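Side-chain contacts in putative DNA-binding protein (Ralstonia eutropha, PDB 2OBP), which probably binds DNA through a winged helix-turn-helix domain, although its target and biological role are not known: residues A17-E20 and V21-L25; S51-R54 and R55-Q59. All blocks are in the same frame, centred on the assembly; numbering follows the deposited sequence.

Contact 1 of 2, residues A17-E20 and V21-L25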
ATOM      1  N   ALA A  17      -1.791  -1.243 -11.541  1.00 24.72           N
ATOM      2  CA  ALA A  17      -1.405  -1.902 -10.306  1.00 24.79           C
ATOM      3  C   ALA A  17      -0.908  -0.926  -9.249  1.00 25.98           C
ATOM      4  O   ALA A  17      -1.193  -1.101  -8.041  1.00 26.33           O
ATOM      5  CB  ALA A  17      -0.359  -3.019 -10.563  1.00 22.35           C
ATOM      6  N   ILE A  18      -0.177   0.105  -9.657  1.00 23.14           N
ATOM      7  CA  ILE A  18       0.268   1.098  -8.688  1.00 23.08           C
ATOM      8  C   ILE A  18      -0.954   1.907  -8.158  1.00 24.31           C
ATOM      9  O   ILE A  18      -1.094   2.165  -6.963  1.00 26.18           O
ATOM     10  CB  ILE A  18       1.378   2.021  -9.237  1.00 24.24           C
ATOM     11  CG1 ILE A  18       2.659   1.219  -9.581  1.00 23.17           C
ATOM     12  CG2 ILE A  18       1.664   3.096  -8.183  1.00 25.11           C
ATOM     13  CD1 ILE A  18       3.722   1.949 -10.388  1.00 21.40           C
ATOM     14  N   VAL A  19      -1.825   2.313  -9.071  1.00 24.71           N
ATOM     15  CA  VAL A  19      -3.046   3.006  -8.696  1.00 25.21           C
ATOM     16  C   VAL A  19      -3.887   2.173  -7.729  1.00 26.37           C
ATOM     17  O   VAL A  19      -4.352   2.690  -6.730  1.00 27.28           O
ATOM     18  CB  VAL A  19      -3.897   3.388  -9.946  1.00 27.88           C
ATOM     19  CG1 VAL A  19      -5.256   3.950  -9.500  1.00 32.08           C
ATOM     20  CG2 VAL A  19      -3.123   4.365 -10.831  1.00 26.92           C
ATOM     21  N   GLU A  20      -4.063   0.889  -8.014  1.00 25.00           N
ATOM     22  CA  GLU A  20      -4.931   0.055  -7.202  1.00 25.64           C
ATOM     23  C   GLU A  20      -4.390  -0.119  -5.777  1.00 26.93           C
ATOM     24  O   GLU A  20      -5.146  -0.055  -4.795  1.00 27.92           O
ATOM     25  CB  GLU A  20      -5.175  -1.295  -7.844  1.00 28.72           C
ATOM     26  CG  GLU A  20      -6.377  -2.024  -7.244  1.00 33.78           C
ATOM     27  CD  GLU A  20      -7.712  -1.324  -7.490  1.00 41.90           C
ATOM     28  OE1 GLU A  20      -7.801  -0.467  -8.400  1.00 43.24           O
ATOM     29  OE2 GLU A  20      -8.671  -1.626  -6.752  1.00 53.59           O
ATOM     30  N   VAL A  21      -3.083  -0.323  -5.662  1.00 25.90           N
ATOM     31  CA  VAL A  21      -2.466  -0.413  -4.368  1.00 25.25           C
ATOM     32  C   VAL A  21      -2.606   0.906  -3.600  1.00 23.66           C
ATOM     33  O   VAL A  21      -2.852   0.883  -2.388  1.00 25.01           O
ATOM     34  CB  VAL A  21      -0.988  -0.880  -4.470  1.00 25.83           C
ATOM     35  CG1 VAL A  21      -0.274  -0.808  -3.098  1.00 23.66           C
ATOM     36  CG2 VAL A  21      -0.958  -2.305  -5.027  1.00 24.06           C
ATOM     37  N   LEU A  22      -2.392   2.065  -4.251  1.00 24.73           N
ATOM     38  CA  LEU A  22      -2.616   3.344  -3.577  1.00 25.37           C
ATOM     39  C   LEU A  22      -4.047   3.499  -3.062  1.00 25.71           C
ATOM     40  O   LEU A  22      -4.256   3.940  -1.936  1.00 25.61           O
ATOM     41  CB  LEU A  22      -2.293   4.519  -4.528  1.00 24.50           C
ATOM     42  CG  LEU A  22      -0.798   4.798  -4.726  1.00 27.41           C
ATOM     43  CD1 LEU A  22      -0.661   5.851  -5.867  1.00 24.53           C
ATOM     44  CD2 LEU A  22      -0.186   5.358  -3.486  1.00 24.56           C
ATOM     45  N   LEU A  23      -5.014   3.103  -3.880  1.00 28.32           N
ATOM     46  CA  LEU A  23      -6.424   3.130  -3.462  1.00 26.59           C
ATOM     47  C   LEU A  23      -6.717   2.223  -2.279  1.00 25.90           C
ATOM     48  O   LEU A  23      -7.429   2.622  -1.353  1.00 28.68           O
ATOM     49  CB  LEU A  23      -7.317   2.765  -4.638  1.00 28.32           C
ATOM     50  CG  LEU A  23      -7.533   3.850  -5.665  1.00 32.68           C
ATOM     51  CD1 LEU A  23      -8.220   3.201  -6.851  1.00 30.40           C
ATOM     52  CD2 LEU A  23      -8.408   4.947  -5.046  1.00 32.68           C
ATOM     53  N   VAL A  24      -6.180   1.001  -2.302  1.00 24.89           N
ATOM     54  CA  VAL A  24      -6.405   0.068  -1.203  1.00 26.28           C
ATOM     55  C   VAL A  24      -5.758   0.588   0.093  1.00 27.10           C
ATOM     56  O   VAL A  24      -6.370   0.541   1.162  1.00 28.76           O
ATOM     57  CB  VAL A  24      -5.882  -1.335  -1.561  1.00 23.53           C
ATOM     58  CG1 VAL A  24      -5.808  -2.229  -0.361  1.00 29.84           C
ATOM     59  CG2 VAL A  24      -6.758  -1.943  -2.645  1.00 30.71           C
ATOM     60  N   LEU A  25      -4.526   1.099  -0.001  1.00 26.17           N
ATOM     61  CA  LEU A  25      -3.828   1.609   1.177  1.00 26.18           C
ATOM     62  C   LEU A  25      -4.516   2.862   1.742  1.00 25.47           C
ATOM     63  O   LEU A  25      -4.576   3.050   2.950  1.00 25.82           O
ATOM     64  CB  LEU A  25      -2.339   1.883   0.895  1.00 25.09           C
ATOM     65  CG  LEU A  25      -1.499   0.604   0.642  1.00 28.34           C
ATOM     66  CD1 LEU A  25      -0.058   0.997   0.317  1.00 30.31           C
ATOM     67  CD2 LEU A  25      -1.605  -0.409   1.797  1.00 32.06           C
TER
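Glu20 and Leu23 meet where one turn of the helix passes into the next: OE1 of Glu20 lies 4.0 Å from CD1 of Leu23, a carboxylate oxygen against a methyl group. The two side chains cross obliquely, and in the Glu20 chain a bend at chi2 (65°) keeps the carboxylate about level with its own CA and turns OE1 to the Leu23 methyl. The same methyl also meets the preceding turn, with CD1 of Leu23 4.0 Å from CG1 of Val19. Those two side chains lie alongside each other and point the same way, an i to i+4 apolar pair. Since CG of Leu23 stands anti to its own carbonyl carbon (chi1 -77°), the side chain leans back along the helix, and CG comes 3.5 Å from the carbonyl oxygen of Val19. That oxygen takes the Leu23 N-H at 3.0 Å between N and O. Val21 fits against the turn in a similar manner: its CG2 branch, beside the backbone N, rests 3.3 Å from O of Ala17, the acceptor of the Val21 N-H. Val24 repeats this one turn later, where its CG2 is 3.3 Å from O of Glu20 and its N donates to that oxygen at 2.9 Å. Each of these carbonyls is thus flanked by a hydrocarbon branch as well as bonded within the helix. This is regular packing within helix 16-28. The buried Val21 faces Leu53 and Val56 of helix 50-62, and Val24 packs on Ile42 and Ala46 of helix 39-46. Leu22 and Leu25 reach Leu80 of strand 76-80, whereas Leu23 touches Phe92 just beyond helix 82-91.

Contact 2 of 2, residues S51-R54 and R55-Q59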
ATOM      1  N   SER A  51       3.446 -11.434  -5.929  1.00 26.37           N
ATOM      2  CA  SER A  51       4.684 -10.957  -6.568  1.00 25.55           C
ATOM      3  C   SER A  51       4.516  -9.533  -7.109  1.00 25.35           C
ATOM      4  O   SER A  51       5.433  -8.703  -7.012  1.00 22.96           O
ATOM      5  CB  SER A  51       5.124 -11.908  -7.694  1.00 28.93           C
ATOM      6  OG  SER A  51       4.088 -12.036  -8.633  1.00 28.22           O
ATOM      7  N   VAL A  52       3.364  -9.245  -7.691  1.00 24.74           N
ATOM      8  CA  VAL A  52       3.089  -7.905  -8.216  1.00 23.65           C
ATOM      9  C   VAL A  52       2.951  -6.887  -7.079  1.00 24.93           C
ATOM     10  O   VAL A  52       3.506  -5.775  -7.123  1.00 23.02           O
ATOM     11  CB  VAL A  52       1.832  -7.904  -9.133  1.00 22.76           C
ATOM     12  CG1 VAL A  52       1.606  -6.494  -9.678  1.00 23.83           C
ATOM     13  CG2 VAL A  52       2.023  -8.929 -10.245  1.00 24.84           C
ATOM     14  N   LEU A  53       2.272  -7.287  -6.015  1.00 24.04           N
ATOM     15  CA  LEU A  53       2.125  -6.391  -4.862  1.00 22.20           C
ATOM     16  C   LEU A  53       3.500  -6.010  -4.330  1.00 22.22           C
ATOM     17  O   LEU A  53       3.746  -4.824  -4.023  1.00 22.77           O
ATOM     18  CB  LEU A  53       1.248  -6.989  -3.762  1.00 23.20           C
ATOM     19  CG  LEU A  53       1.171  -6.106  -2.481  1.00 21.78           C
ATOM     20  CD1 LEU A  53       0.482  -4.734  -2.728  1.00 24.17           C
ATOM     21  CD2 LEU A  53       0.512  -6.866  -1.298  1.00 22.61           C
ATOM     22  N   ARG A  54       4.376  -6.995  -4.159  1.00 22.17           N
ATOM     23  CA  ARG A  54       5.723  -6.719  -3.627  1.00 24.04           C
ATOM     24  C   ARG A  54       6.517  -5.743  -4.490  1.00 22.74           C
ATOM     25  O   ARG A  54       7.212  -4.875  -3.971  1.00 25.77           O
ATOM     26  CB  ARG A  54       6.501  -8.005  -3.387  1.00 24.51           C
ATOM     27  CG  ARG A  54       5.959  -8.820  -2.185  1.00 30.14           C
ATOM     28  CD  ARG A  54       6.871  -9.928  -1.819  1.00 33.30           C
ATOM     29  NE  ARG A  54       6.301 -10.851  -0.819  1.00 39.80           N
ATOM     30  CZ  ARG A  54       6.430 -10.725   0.507  1.00 41.87           C
ATOM     31  NH1 ARG A  54       7.079  -9.698   1.052  1.00 36.45           N
ATOM     32  NH2 ARG A  54       5.895 -11.646   1.304  1.00 43.71           N
ATOM     33  N   ARG A  55       6.365  -5.866  -5.813  1.00 23.51           N
ATOM     34  CA  ARG A  55       7.026  -4.978  -6.744  1.00 21.81           C
ATOM     35  C   ARG A  55       6.523  -3.544  -6.557  1.00 22.68           C
ATOM     36  O   ARG A  55       7.300  -2.597  -6.448  1.00 22.97           O
ATOM     37  CB  ARG A  55       6.763  -5.491  -8.188  1.00 23.64           C
ATOM     38  CG  ARG A  55       7.458  -4.728  -9.321  1.00 24.09           C
ATOM     39  CD  ARG A  55       6.684  -3.529  -9.783  1.00 20.48           C
ATOM     40  NE  ARG A  55       5.456  -3.867 -10.525  1.00 25.99           N
ATOM     41  CZ  ARG A  55       4.582  -2.993 -11.027  1.00 31.12           C
ATOM     42  NH1 ARG A  55       4.734  -1.698 -10.879  1.00 27.36           N
ATOM     43  NH2 ARG A  55       3.538  -3.440 -11.722  1.00 28.80           N
ATOM     44  N   VAL A  56       5.205  -3.414  -6.544  1.00 21.24           N
ATOM     45  CA  VAL A  56       4.565  -2.114  -6.362  1.00 20.10           C
ATOM     46  C   VAL A  56       4.956  -1.481  -5.007  1.00 19.22           C
ATOM     47  O   VAL A  56       5.311  -0.291  -4.926  1.00 21.21           O
ATOM     48  CB  VAL A  56       3.033  -2.226  -6.490  1.00 22.51           C
ATOM     49  CG1 VAL A  56       2.346  -0.976  -5.966  1.00 20.36           C
ATOM     50  CG2 VAL A  56       2.597  -2.549  -7.960  1.00 20.28           C
ATOM     51  N   LEU A  57       4.945  -2.279  -3.944  1.00 19.76           N
ATOM     52  CA  LEU A  57       5.319  -1.730  -2.632  1.00 20.46           C
ATOM     53  C   LEU A  57       6.761  -1.327  -2.587  1.00 21.37           C
ATOM     54  O   LEU A  57       7.100  -0.380  -1.899  1.00 20.69           O
ATOM     55  CB  LEU A  57       5.012  -2.707  -1.498  1.00 21.69           C
ATOM     56  CG  LEU A  57       3.513  -2.967  -1.215  1.00 21.92           C
ATOM     57  CD1 LEU A  57       3.334  -4.108  -0.176  1.00 24.57           C
ATOM     58  CD2 LEU A  57       2.817  -1.684  -0.733  1.00 21.74           C
ATOM     59  N   THR A  58       7.654  -2.099  -3.203  1.00 21.78           N
ATOM     60  CA  THR A  58       9.040  -1.688  -3.250  1.00 21.24           C
ATOM     61  C   THR A  58       9.158  -0.313  -3.900  1.00 20.78           C
ATOM     62  O   THR A  58       9.907   0.553  -3.461  1.00 22.03           O
ATOM     63  CB  THR A  58       9.936  -2.713  -3.968  1.00 21.57           C
ATOM     64  OG1 THR A  58       9.973  -3.919  -3.157  1.00 22.57           O
ATOM     65  CG2 THR A  58      11.345  -2.155  -4.175  1.00 22.25           C
ATOM     66  N   GLN A  59       8.419  -0.111  -4.985  1.00 20.46           N
ATOM     67  CA  GLN A  59       8.447   1.167  -5.686  1.00 19.66           C
ATOM     68  C   GLN A  59       7.824   2.289  -4.866  1.00 22.42           C
ATOM     69  O   GLN A  59       8.335   3.410  -4.865  1.00 20.61           O
ATOM     70  CB  GLN A  59       7.725   1.031  -7.035  1.00 18.03           C
ATOM     71  CG  GLN A  59       8.497   0.153  -8.037  1.00 20.94           C
ATOM     72  CD  GLN A  59       7.725  -0.172  -9.308  1.00 19.79           C
ATOM     73  OE1 GLN A  59       6.487  -0.127  -9.308  1.00 24.57           O
ATOM     74  NE2 GLN A  59       8.454  -0.469 -10.407  1.00 20.11           N
TER
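Leu53 carries CG anti to its backbone N (chi1 175°), while Leu57, one turn on, carries CG beside the N (chi1 -68°); the two side chains therefore converge, with CG of Leu53 3.7 Å from CD1 of Leu57. CD1 of Leu53 lies almost as near to CG of Leu57, at 3.8 Å, making a broad apolar contact between two buried residues. Arg55 doubles back on itself through bends at chi2 (-86°) and chi3, which bring its guanidinium over Val56: CG2 of that valine sits 3.6 Å above the plane, over its centre. NH2 of Arg55 also comes within 4.2 Å of CG1 of Val52, and the two side chains run side by side. NH1 of Arg55 donates to OE1 of Gln59 at 2.8 Å, in the guanidinium plane; NH1 also forms a salt bridge with Asp15. Together, the methyl on one face and the acceptors at NH1 limit rotation of the group. Along the backbone, O of Arg54 accepts the N-H of Thr58 at 2.9 Å; OG1 of Thr58 is also 3.0 Å from that oxygen, but a bond there is not settled, because the hydroxyl could turn its proton to a different acceptor. The Leu53 and Leu57 side chains face helix 39-46, whereas Arg54 is exposed and extended, with NH1 hydrogen-bonded to O of Gly74 in the hairpin loop. Helices 39-46 and 50-62 followed by the hairpin of strands 66-70 and 76-80 match the winged helix-turn-helix fold, where helix 50-62 takes the place of the recognition helix and so probably faces DNA.

In the fold
Contacts 1 and 2 lie within two neighbouring helices of the three-helix core, and their centres are 11 Å apart. They meet directly: CG2 of Val21 is 3.6 Å from CD1 of Leu53, and CB of Val21 is 3.7 Å from CG1 of Val56. Nearer the start of helix 16-28, CG1 of Ile18 packs 3.8 Å from NH1 of Arg55. Asp15, the salt-bridge partner of Arg55, also accepts a hydrogen bond from N of Ala17 at OD1, so one carboxylate ties both contacts. A nitrate, probably from the crystallisation liquor, lies about 3 Å from the Arg54 side chain at their nearest atoms; an anion there is consistent with a DNA-binding surface on helix 50-62, though it does not prove one.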